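AB hydrolase-1 domain-containing protein (Parabacteroides distasonis, PDB 4Q34) is probably an esterase of the alpha/beta hydrolase family, inferred to cleave ester bonds in a substrate that has not been established. Local coordinates at residues F164-H175 against T189-Y198; Y237-D248 against Q279-P289. All blocks are in the same frame, centred on the assembly; numbering follows the deposited sequence.

Contacts 1 and 2 are successive pairs in the parallel part of one mixed sheet, their centres about 15 Å apart. The seam between them pairs strand 192-198 with strand 242-246, where Ser197 N lies 2.8 Å from Val243 O and Ser197 O lies 2.9 Å from Tyr245 N, both probable hydrogen bonds. Tyr198 of contact 1 stacks on Tyr245 of contact 2, and helix 306-319 packs against both. In alpha/beta hydrolases the catalytic groups sit beyond the C-terminal ends of such strands, so the ends at His175, Tyr198 and Asp248 probably point toward the active site. Glycerol, probably from the crystallisation liquor, lies about 4 Å from the Ile192 and Val240 side chains, near the other strand ends.

Contact 1: F164-H175 against T189-Y198; sequences FDKIGPGVFITH and TRNIKAIASY
With CG1 turned anti to its carbonyl carbon (chi1 -73°), Ile192 lays that methylene squarely over the centre of the Phe164 ring, 3.6 Å from CG1 to the centroid, a clear CH-pi contact. The chain then runs on until Ile192 CD1 meets Phe172 CD2 at 4.0 Å. Phe164 CE2 sits over one face of the Phe172 ring and Thr174 CG2 over the other, which fixes how that ring is turned.

This is a beta-alpha-beta crossover of the alpha/beta hydrolase fold: strands 170-175 and 192-198 run parallel, and helix 178-185, which links them, sets Thr185 against Phe172 and Ile192. The backbone ladder starts where Gly170 N reaches Asn191 O and ends where Tyr198 N reaches Thr174 O. On the opposite face of the sheet, in one of two modelled conformers, Ile173 reaches Ala196 CB through CD1 and the Tyr198 ring edge through CG2; helix 306-319 packs on Ala196 and Tyr198. His175 turns its ring edge to Tyr198 O through CD2, while its NE2 is bonded to His298 O.

At the strands' N-terminal ends, Asn191 ND2 donates to Phe164 O at 2.9 Å from above the carbonyl plane, and Gly168 N comes to the same oxygen from the other face. Two donors thus share it: the helix's own bond, and an amide tying in the loop. Thr189 OG1 donates to Asp165 OD1 at 2.7 Å, on the syn side but 33° out of the carboxylate plane, and takes the N-H of Asn191 to close an ST turn. A water joins the same Asp165 OD1 to Arg190 N.

Near the far end Thr174 holds OG1 between its backbone N and carbonyl carbon (chi1 70°), 2.8 Å from Ser197 OG in a hydrogen bond that either hydroxyl could donate.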
loop_
_atom_site.group_PDB
_atom_site.type_symbol
_atom_site.label_atom_id
_atom_site.label_comp_id
_atom_site.label_asym_id
_atom_site.label_seq_id
_atom_site.Cartn_x
_atom_site.Cartn_y
_atom_site.Cartn_z
ATOM N N PHE A 164 16.206 3.006 8.555
ATOM C CA PHE A 164 17.411 3.810 8.457
ATOM C C PHE A 164 18.660 2.973 8.684
ATOM O O PHE A 164 19.665 3.166 8.041
ATOM C CB PHE A 164 17.376 4.995 9.412
ATOM C CG PHE A 164 16.590 6.153 8.872
ATOM C CD1 PHE A 164 17.131 6.976 7.904
ATOM C CD2 PHE A 164 15.306 6.382 9.280
ATOM C CE1 PHE A 164 16.410 8.024 7.360
ATOM C CE2 PHE A 164 14.589 7.458 8.782
ATOM C CZ PHE A 164 15.141 8.260 7.803
ATOM N N ASP A 165 18.593 2.031 9.600
ATOM C CA ASP A 165 19.746 1.148 9.788
ATOM C C ASP A 165 20.073 0.336 8.552
ATOM O O ASP A 165 21.259 0.071 8.255
ATOM C CB ASP A 165 19.500 0.242 10.980
ATOM C CG ASP A 165 19.671 0.970 12.323
ATOM O OD1 ASP A 165 20.125 2.144 12.357
ATOM O OD2 ASP A 165 19.348 0.326 13.347
ATOM N N LYS A 166 19.051 -0.086 7.846
ATOM C CA LYS A 166 19.189 -0.889 6.647
ATOM C C LYS A 166 19.772 -0.103 5.470
ATOM O O LYS A 166 20.679 -0.587 4.803
ATOM C CB LYS A 166 17.841 -1.474 6.240
ATOM C CG LYS A 166 17.800 -2.331 4.985
ATOM C CD LYS A 166 16.372 -2.774 4.666
ATOM C CE LYS A 166 16.284 -3.444 3.308
ATOM N NZ LYS A 166 17.059 -4.727 3.281
ATOM N N ILE A 167 19.215 1.075 5.195
ATOM C CA ILE A 167 19.547 1.792 3.971
ATOM C C ILE A 167 20.681 2.777 4.098
ATOM O O ILE A 167 21.154 3.314 3.086
ATOM C CB ILE A 167 18.323 2.494 3.364
ATOM C CG1 ILE A 167 17.821 3.664 4.228
ATOM C CG2 ILE A 167 17.235 1.477 3.147
ATOM C CD1 ILE A 167 16.733 4.456 3.519
ATOM N N GLY A 168 21.128 3.044 5.311
ATOM C CA GLY A 168 22.222 3.983 5.509
ATOM C C GLY A 168 21.766 5.401 5.754
ATOM O O GLY A 168 20.541 5.680 5.872
ATOM N N PRO A 169 22.743 6.306 5.947
ATOM C CA PRO A 169 22.436 7.686 6.279
ATOM C C PRO A 169 21.450 8.284 5.285
ATOM O O PRO A 169 21.624 8.115 4.074
ATOM C CB PRO A 169 23.804 8.367 6.211
ATOM C CG PRO A 169 24.733 7.291 6.685
ATOM C CD PRO A 169 24.190 6.035 6.034
ATOM N N GLY A 170 20.394 8.910 5.808
ATOM C CA GLY A 170 19.365 9.546 4.974
ATOM C C GLY A 170 18.681 10.679 5.685
ATOM O O GLY A 170 19.000 11.029 6.809
ATOM N N VAL A 171 17.714 11.235 5.010
ATOM C CA VAL A 171 16.961 12.361 5.506
ATOM C C VAL A 171 15.535 11.897 5.753
ATOM O O VAL A 171 14.940 11.206 4.910
ATOM C CB VAL A 171 16.943 13.509 4.459
ATOM C CG1 VAL A 171 16.081 14.660 4.930
ATOM C CG2 VAL A 171 18.348 13.959 4.133
ATOM N N PHE A 172 14.970 12.314 6.899
ATOM C CA PHE A 172 13.639 11.896 7.329
ATOM C C PHE A 172 12.697 13.068 7.110
ATOM O O PHE A 172 12.938 14.168 7.641
ATOM C CB PHE A 172 13.641 11.467 8.801
ATOM C CG PHE A 172 12.563 10.479 9.210
ATOM C CD1 PHE A 172 11.748 9.822 8.307
ATOM C CD2 PHE A 172 12.415 10.163 10.558
ATOM C CE1 PHE A 172 10.813 8.888 8.718
ATOM C CE2 PHE A 172 11.476 9.223 10.980
ATOM C CZ PHE A 172 10.655 8.605 10.067
ATOM N N ILE A 173 11.685 12.837 6.282
ATOM C CA ILE A 173 10.674 13.854 5.957
ATOM C C ILE A 173 9.364 13.361 6.558
ATOM O O ILE A 173 8.870 12.320 6.141
ATOM C CB ILE A 173 10.463 14.043 4.441
ATOM C CG1 ILE A 173 11.811 14.057 3.694
ATOM C CG2 ILE A 173 9.642 15.310 4.170
ATOM C CD1 ILE A 173 12.690 15.213 4.080
ATOM N N THR A 174 8.799 14.121 7.500
ATOM C CA THR A 174 7.654 13.685 8.280
ATOM C C THR A 174 6.483 14.632 8.175
ATOM O O THR A 174 6.614 15.791 7.744
ATOM C CB THR A 174 8.008 13.471 9.766
ATOM O OG1 THR A 174 8.265 14.716 10.417
ATOM C CG2 THR A 174 9.237 12.530 9.917
ATOM N N HIS A 175 5.326 14.114 8.582
ATOM C CA HIS A 175 4.087 14.871 8.585
ATOM C C HIS A 175 3.230 14.589 9.812
ATOM O O HIS A 175 2.919 13.451 10.096
ATOM C CB HIS A 175 3.267 14.464 7.357
ATOM C CG HIS A 175 2.024 15.273 7.173
ATOM N ND1 HIS A 175 0.845 14.732 6.722
ATOM C CD2 HIS A 175 1.791 16.599 7.336
ATOM C CE1 HIS A 175 -0.080 15.668 6.676
ATOM N NE2 HIS A 175 0.483 16.820 6.993
ATOM N N THR A 189 18.662 5.538 16.005
ATOM C CA THR A 189 19.500 5.246 14.860
ATOM C C THR A 189 20.531 6.349 14.730
ATOM O O THR A 189 20.271 7.483 15.125
ATOM C CB THR A 189 18.665 5.104 13.579
ATOM O OG1 THR A 189 19.538 4.812 12.479
ATOM C CG2 THR A 189 17.945 6.394 13.216
ATOM N N ARG A 190 21.705 5.983 14.201
ATOM C CA ARG A 190 22.755 6.915 13.811
ATOM C C ARG A 190 22.545 7.499 12.424
ATOM O O ARG A 190 23.164 8.501 12.069
ATOM C CB ARG A 190 24.118 6.199 13.838
ATOM C CG ARG A 190 24.678 5.952 15.227
ATOM C CD ARG A 190 25.391 7.175 15.807
ATOM N NE ARG A 190 26.718 7.377 15.229
ATOM C CZ ARG A 190 27.494 8.416 15.516
ATOM N NH1 ARG A 190 27.076 9.339 16.372
ATOM N NH2 ARG A 190 28.682 8.528 14.952
ATOM N N ASN A 191 21.636 6.904 11.657
ATOM C CA ASN A 191 21.541 7.138 10.229
ATOM C C ASN A 191 20.522 8.211 9.777
ATOM O O ASN A 191 20.201 8.298 8.592
ATOM C CB ASN A 191 21.264 5.839 9.537
ATOM C CG ASN A 191 22.527 5.016 9.359
ATOM O OD1 ASN A 191 23.642 5.519 9.588
ATOM N ND2 ASN A 191 22.384 3.793 8.874
ATOM N N ILE A 192 20.018 9.021 10.702
ATOM C CA ILE A 192 19.234 10.205 10.312
ATOM C C ILE A 192 20.155 11.411 10.237
ATOM O O ILE A 192 20.693 11.889 11.243
ATOM C CB ILE A 192 18.044 10.460 11.270
ATOM C CG1 ILE A 192 16.975 9.413 11.021
ATOM C CG2 ILE A 192 17.458 11.863 11.019
ATOM C CD1 ILE A 192 15.978 9.275 12.150
ATOM N N LYS A 193 20.322 11.936 9.034
ATOM C CA LYS A 193 21.211 13.078 8.838
ATOM C C LYS A 193 20.515 14.438 9.106
ATOM O O LYS A 193 21.187 15.434 9.296
ATOM C CB LYS A 193 21.758 13.094 7.392
ATOM C CG LYS A 193 22.704 11.943 7.020
ATOM C CD LYS A 193 24.083 12.139 7.615
ATOM C CE LYS A 193 24.842 13.297 6.956
ATOM N NZ LYS A 193 26.247 13.299 7.457
ATOM N N ALA A 194 19.187 14.442 9.032
ATOM C CA ALA A 194 18.380 15.670 9.063
ATOM C C ALA A 194 16.938 15.268 9.070
ATOM O O ALA A 194 16.567 14.167 8.632
ATOM C CB ALA A 194 18.668 16.600 7.879
ATOM N N ILE A 195 16.116 16.180 9.555
ATOM C CA ILE A 195 14.672 15.951 9.603
ATOM C C ILE A 195 13.975 17.209 9.106
ATOM O O ILE A 195 14.277 18.288 9.622
ATOM C CB ILE A 195 14.158 15.670 11.022
ATOM C CG1 ILE A 195 14.804 14.434 11.627
ATOM C CG2 ILE A 195 12.643 15.519 11.012
ATOM C CD1 ILE A 195 14.548 14.254 13.109
ATOM N N ALA A 196 13.079 17.033 8.133
ATOM C CA ALA A 196 12.135 18.066 7.717
ATOM C C ALA A 196 10.745 17.588 8.087
ATOM O O ALA A 196 10.338 16.488 7.680
ATOM C CB ALA A 196 12.201 18.313 6.215
ATOM N N SER A 197 9.990 18.427 8.774
ATOM C CA SER A 197 8.660 18.050 9.210
ATOM C C SER A 197 7.605 19.054 8.788
ATOM O O SER A 197 7.750 20.277 9.054
ATOM C CB SER A 197 8.628 17.843 10.733
ATOM O OG SER A 197 7.404 17.252 11.141
ATOM N N TYR A 198 6.542 18.537 8.165
ATOM C CA TYR A 198 5.400 19.344 7.782
ATOM C C TYR A 198 4.334 19.278 8.880
ATOM O O TYR A 198 3.859 18.174 9.225
ATOM C CB TYR A 198 4.789 18.903 6.434
ATOM C CG TYR A 198 5.723 19.216 5.307
ATOM C CD1 TYR A 198 5.721 20.463 4.694
ATOM C CD2 TYR A 198 6.680 18.317 4.957
ATOM C CE1 TYR A 198 6.649 20.787 3.729
ATOM C CE2 TYR A 198 7.616 18.595 3.992
ATOM C CZ TYR A 198 7.595 19.845 3.359
ATOM O OH TYR A 198 8.534 20.172 2.403
HETATM O O HOH W 1 22.338 3.329 13.575
#

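Contact 2: Y237-D248 against Q279-P289; sequences YTKVPIVIYYGD and QGGDVTVIHLP
Ile286 and Tyr245 run alongside each other in the same direction at the apolar centre, with Ile286 CD1 3.8 Å from Tyr245 CE1. The same methyl meets Val243 CG2 at 4.0 Å, and Leu288 CD2 comes up to Tyr245 CD1 from farther along the chain. Trp316 of helix 306-319 covers Val243 and Tyr245 on this face. Through the sheet, Ile242 CG2 and Val283 CG1 are neighbours at 4.2 Å; Ile244 packs against Val283 and Val285, and helix 257-277 lies over this side with Met269 on Ile244 and Ala273 on Val283.

Six backbone bonds hold the strands in parallel register, from Ile242 N to Asp282 O through to Leu288 N on Tyr246 O, the last 2.8 Å long and almost straight.

Polar groups gather at the two ends. Before the strands, a water donates to Tyr237 O and Val240 O and accepts from Asp282 N, tying the two loops together. The Asp282 carboxylate lies alongside Pro241, with OD2 3.6 Å from Pro241 CB, and that oxygen is salt-bridged to Lys320. At the other end His287 has CG anti to its backbone N (chi1 -178°), swinging its ring edge-on to the 246-247 backbone of the neighbouring strand end so that NE2 lies 2.9 Å from Gly247 O and close to the ring plane. Pro289 CD covers one ring face, and ND1 is bonded to Glu290. Beyond it Pro289 CG rests on the Asp248 carboxylate, 3.5 Å from Asp248 CG, while Asp248 OD2 accepts from Gly295 N.

Helix 257-277, ended by a Schellman motif at Gly280, connects the two strands, making this the beta-alpha-beta unit that closes one side of the alpha/beta hydrolase sheet.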
loop_
_atom_site.group_PDB
_atom_site.type_symbol
_atom_site.label_atom_id
_atom_site.label_comp_id
_atom_site.label_asym_id
_atom_site.label_seq_id
_atom_site.Cartn_x
_atom_site.Cartn_y
_atom_site.Cartn_z
ATOM N N TYR A 237 18.580 16.527 19.994
ATOM C CA TYR A 237 17.909 17.251 18.933
ATOM C C TYR A 237 18.724 18.459 18.419
ATOM O O TYR A 237 18.267 19.165 17.535
ATOM C CB TYR A 237 16.505 17.690 19.390
ATOM C CG TYR A 237 15.688 16.454 19.742
ATOM C CD1 TYR A 237 15.105 15.701 18.752
ATOM C CD2 TYR A 237 15.513 16.050 21.053
ATOM C CE1 TYR A 237 14.420 14.515 19.040
ATOM C CE2 TYR A 237 14.816 14.900 21.351
ATOM C CZ TYR A 237 14.273 14.133 20.348
ATOM O OH TYR A 237 13.542 12.991 20.675
ATOM N N THR A 238 19.907 18.686 19.018
ATOM C CA THR A 238 20.823 19.713 18.573
ATOM C C THR A 238 21.775 19.186 17.531
ATOM O O THR A 238 22.570 19.966 17.024
ATOM C CB THR A 238 21.691 20.328 19.708
ATOM O OG1 THR A 238 22.651 19.365 20.199
ATOM C CG2 THR A 238 20.830 20.887 20.855
ATOM N N LYS A 239 21.761 17.879 17.287
ATOM C CA LYS A 239 22.868 17.225 16.584
ATOM C C LYS A 239 22.667 17.073 15.070
ATOM O O LYS A 239 23.607 16.711 14.382
ATOM C CB LYS A 239 23.123 15.858 17.230
ATOM C CG LYS A 239 23.718 16.001 18.646
ATOM C CD LYS A 239 23.907 14.651 19.303
ATOM C CE LYS A 239 24.282 14.815 20.768
ATOM N NZ LYS A 239 24.557 13.494 21.385
ATOM N N VAL A 240 21.468 17.351 14.565
ATOM C CA VAL A 240 21.187 17.306 13.120
ATOM C C VAL A 240 20.360 18.516 12.755
ATOM O O VAL A 240 19.586 19.044 13.583
ATOM C CB VAL A 240 20.407 16.045 12.702
ATOM C CG1 VAL A 240 21.179 14.805 13.085
ATOM C CG2 VAL A 240 19.019 16.024 13.333
ATOM N N PRO A 241 20.491 18.968 11.515
ATOM C CA PRO A 241 19.600 20.048 11.104
ATOM C C PRO A 241 18.142 19.636 11.029
ATOM O O PRO A 241 17.806 18.540 10.562
ATOM C CB PRO A 241 20.080 20.433 9.687
ATOM C CG PRO A 241 21.151 19.507 9.345
ATOM C CD PRO A 241 21.410 18.521 10.451
ATOM N N ILE A 242 17.263 20.517 11.526
ATOM C CA ILE A 242 15.842 20.280 11.500
ATOM C C ILE A 242 15.128 21.502 10.919
ATOM O O ILE A 242 15.485 22.628 11.252
ATOM C CB ILE A 242 15.319 20.012 12.920
ATOM C CG1 ILE A 242 15.968 18.752 13.495
ATOM C CG2 ILE A 242 13.808 19.889 12.942
ATOM C CD1 ILE A 242 15.684 18.484 14.959
ATOM N N VAL A 243 14.184 21.242 10.013
ATOM C CA VAL A 243 13.287 22.296 9.501
ATOM C C VAL A 243 11.831 21.853 9.733
ATOM O O VAL A 243 11.491 20.706 9.592
ATOM C CB VAL A 243 13.603 22.700 8.020
ATOM C CG1 VAL A 243 13.304 21.550 7.052
ATOM C CG2 VAL A 243 12.784 23.916 7.592
ATOM N N ILE A 244 10.987 22.817 10.075
ATOM C CA ILE A 244 9.581 22.597 10.364
ATOM C C ILE A 244 8.783 23.605 9.546
ATOM O O ILE A 244 9.123 24.787 9.577
ATOM C CB ILE A 244 9.330 22.786 11.859
ATOM C CG1 ILE A 244 9.999 21.639 12.642
ATOM C CG2 ILE A 244 7.841 22.779 12.174
ATOM C CD1 ILE A 244 10.244 21.986 14.088
ATOM N N TYR A 245 7.757 23.128 8.814
ATOM C CA TYR A 245 6.896 23.987 7.986
ATOM C C TYR A 245 5.454 23.980 8.481
ATOM O O TYR A 245 4.905 22.924 8.797
ATOM C CB TYR A 245 6.902 23.559 6.509
ATOM C CG TYR A 245 8.248 23.536 5.853
ATOM C CD1 TYR A 245 8.814 24.684 5.331
ATOM C CD2 TYR A 245 8.962 22.347 5.741
ATOM C CE1 TYR A 245 10.073 24.675 4.730
ATOM C CE2 TYR A 245 10.196 22.316 5.111
ATOM C CZ TYR A 245 10.757 23.488 4.625
ATOM O OH TYR A 245 11.989 23.428 4.000
ATOM N N TYR A 246 4.839 25.162 8.567
ATOM C CA TYR A 246 3.416 25.299 8.809
ATOM C C TYR A 246 2.783 26.127 7.709
ATOM O O TYR A 246 3.343 27.138 7.257
ATOM C CB TYR A 246 3.084 25.935 10.200
ATOM C CG TYR A 246 3.275 24.971 11.341
ATOM C CD1 TYR A 246 2.253 24.135 11.746
ATOM C CD2 TYR A 246 4.493 24.871 11.989
ATOM C CE1 TYR A 246 2.453 23.201 12.767
ATOM C CE2 TYR A 246 4.699 23.933 13.007
ATOM C CZ TYR A 246 3.695 23.114 13.378
ATOM O OH TYR A 246 3.909 22.189 14.384
ATOM N N GLY A 247 1.585 25.729 7.320
ATOM C CA GLY A 247 0.816 26.462 6.318
ATOM C C GLY A 247 -0.009 27.629 6.861
ATOM O O GLY A 247 0.336 28.254 7.875
ATOM N N ASP A 248 -1.124 27.867 6.180
ATOM C CA ASP A 248 -1.894 29.123 6.319
ATOM C C ASP A 248 -3.230 28.860 6.983
ATOM O O ASP A 248 -3.542 27.737 7.369
ATOM C CB ASP A 248 -2.086 29.679 4.903
ATOM C CG ASP A 248 -2.222 31.179 4.862
ATOM O OD1 ASP A 248 -2.419 31.806 5.928
ATOM O OD2 ASP A 248 -2.135 31.719 3.729
ATOM N N GLN A 279 21.295 25.955 22.618
ATOM C CA GLN A 279 22.145 24.860 23.076
ATOM C C GLN A 279 23.024 24.322 21.940
ATOM O O GLN A 279 23.610 23.218 22.058
ATOM C CB GLN A 279 21.288 23.708 23.616
ATOM C CG GLN A 279 20.604 23.990 24.936
ATOM C CD GLN A 279 21.540 24.559 25.993
ATOM O OE1 GLN A 279 22.470 23.900 26.447
ATOM N NE2 GLN A 279 21.276 25.787 26.394
ATOM N N GLY A 280 23.096 25.069 20.837
ATOM C CA GLY A 280 23.948 24.693 19.702
ATOM C C GLY A 280 23.275 23.968 18.551
ATOM O O GLY A 280 23.964 23.467 17.639
ATOM N N GLY A 281 21.944 23.878 18.575
ATOM C CA GLY A 281 21.230 23.193 17.519
ATOM C C GLY A 281 21.081 24.019 16.247
ATOM O O GLY A 281 21.571 25.135 16.151
ATOM N N ASP A 282 20.364 23.434 15.301
ATOM C CA ASP A 282 20.103 24.021 13.996
ATOM C C ASP A 282 18.674 23.681 13.599
ATOM O O ASP A 282 18.448 22.784 12.772
ATOM C CB ASP A 282 21.089 23.451 12.992
ATOM C CG ASP A 282 20.898 24.009 11.606
ATOM O OD1 ASP A 282 20.070 24.928 11.434
ATOM O OD2 ASP A 282 21.588 23.532 10.692
ATOM N N VAL A 283 17.716 24.391 14.214
ATOM C CA VAL A 283 16.317 24.175 13.968
ATOM C C VAL A 283 15.715 25.439 13.367
ATOM O O VAL A 283 15.899 26.511 13.906
ATOM C CB VAL A 283 15.586 23.832 15.277
ATOM C CG1 VAL A 283 14.141 23.495 14.995
ATOM C CG2 VAL A 283 16.314 22.709 16.017
ATOM N N THR A 284 15.027 25.269 12.259
ATOM C CA THR A 284 14.400 26.375 11.511
ATOM C C THR A 284 12.919 26.091 11.470
ATOM O O THR A 284 12.506 24.966 11.162
ATOM C CB THR A 284 14.961 26.412 10.079
ATOM O OG1 THR A 284 16.389 26.588 10.122
ATOM C CG2 THR A 284 14.361 27.547 9.268
ATOM N N VAL A 285 12.114 27.107 11.778
ATOM C CA VAL A 285 10.693 27.004 11.648
ATOM C C VAL A 285 10.225 28.032 10.642
ATOM O O VAL A 285 10.534 29.201 10.798
ATOM C CB VAL A 285 9.988 27.239 12.975
ATOM C CG1 VAL A 285 8.483 27.103 12.812
ATOM C CG2 VAL A 285 10.511 26.261 14.020
ATOM N N ILE A 286 9.517 27.564 9.620
ATOM C CA ILE A 286 9.041 28.409 8.528
ATOM C C ILE A 286 7.528 28.381 8.455
ATOM O O ILE A 286 6.924 27.314 8.310
ATOM C CB ILE A 286 9.657 27.929 7.212
ATOM C CG1 ILE A 286 11.140 28.300 7.217
ATOM C CG2 ILE A 286 8.947 28.575 6.029
ATOM C CD1 ILE A 286 11.950 27.610 6.177
ATOM N N HIS A 287 6.912 29.555 8.557
ATOM C CA HIS A 287 5.497 29.693 8.388
ATOM C C HIS A 287 5.340 30.163 6.960
ATOM O O HIS A 287 5.766 31.279 6.595
ATOM C CB HIS A 287 4.944 30.707 9.384
ATOM C CG HIS A 287 3.459 30.879 9.317
ATOM N ND1 HIS A 287 2.846 32.069 9.643
ATOM C CD2 HIS A 287 2.470 30.047 8.915
ATOM C CE1 HIS A 287 1.540 31.960 9.470
ATOM N NE2 HIS A 287 1.284 30.741 9.039
ATOM N N LEU A 288 4.739 29.316 6.140
ATOM C CA LEU A 288 4.835 29.471 4.704
ATOM C C LEU A 288 4.392 30.874 4.193
ATOM O O LEU A 288 5.047 31.410 3.329
ATOM C CB LEU A 288 4.109 28.328 4.002
ATOM C CG LEU A 288 4.719 26.913 4.145
ATOM C CD1 LEU A 288 3.831 25.812 3.536
ATOM C CD2 LEU A 288 6.033 26.946 3.423
ATOM N N PRO A 289 3.326 31.460 4.729
ATOM C CA PRO A 289 2.913 32.793 4.196
ATOM C C PRO A 289 3.964 33.866 4.380
ATOM O O PRO A 289 4.087 34.798 3.564
ATOM C CB PRO A 289 1.675 33.140 5.012
ATOM C CG PRO A 289 1.128 31.833 5.435
ATOM C CD PRO A 289 2.285 30.877 5.575
HETATM O O HOH W 2 19.428 20.767 15.623
HETATM O O HOH W 3 17.584 24.099 10.091
HETATM O O HOH W 4 -1.633 31.550 8.975
#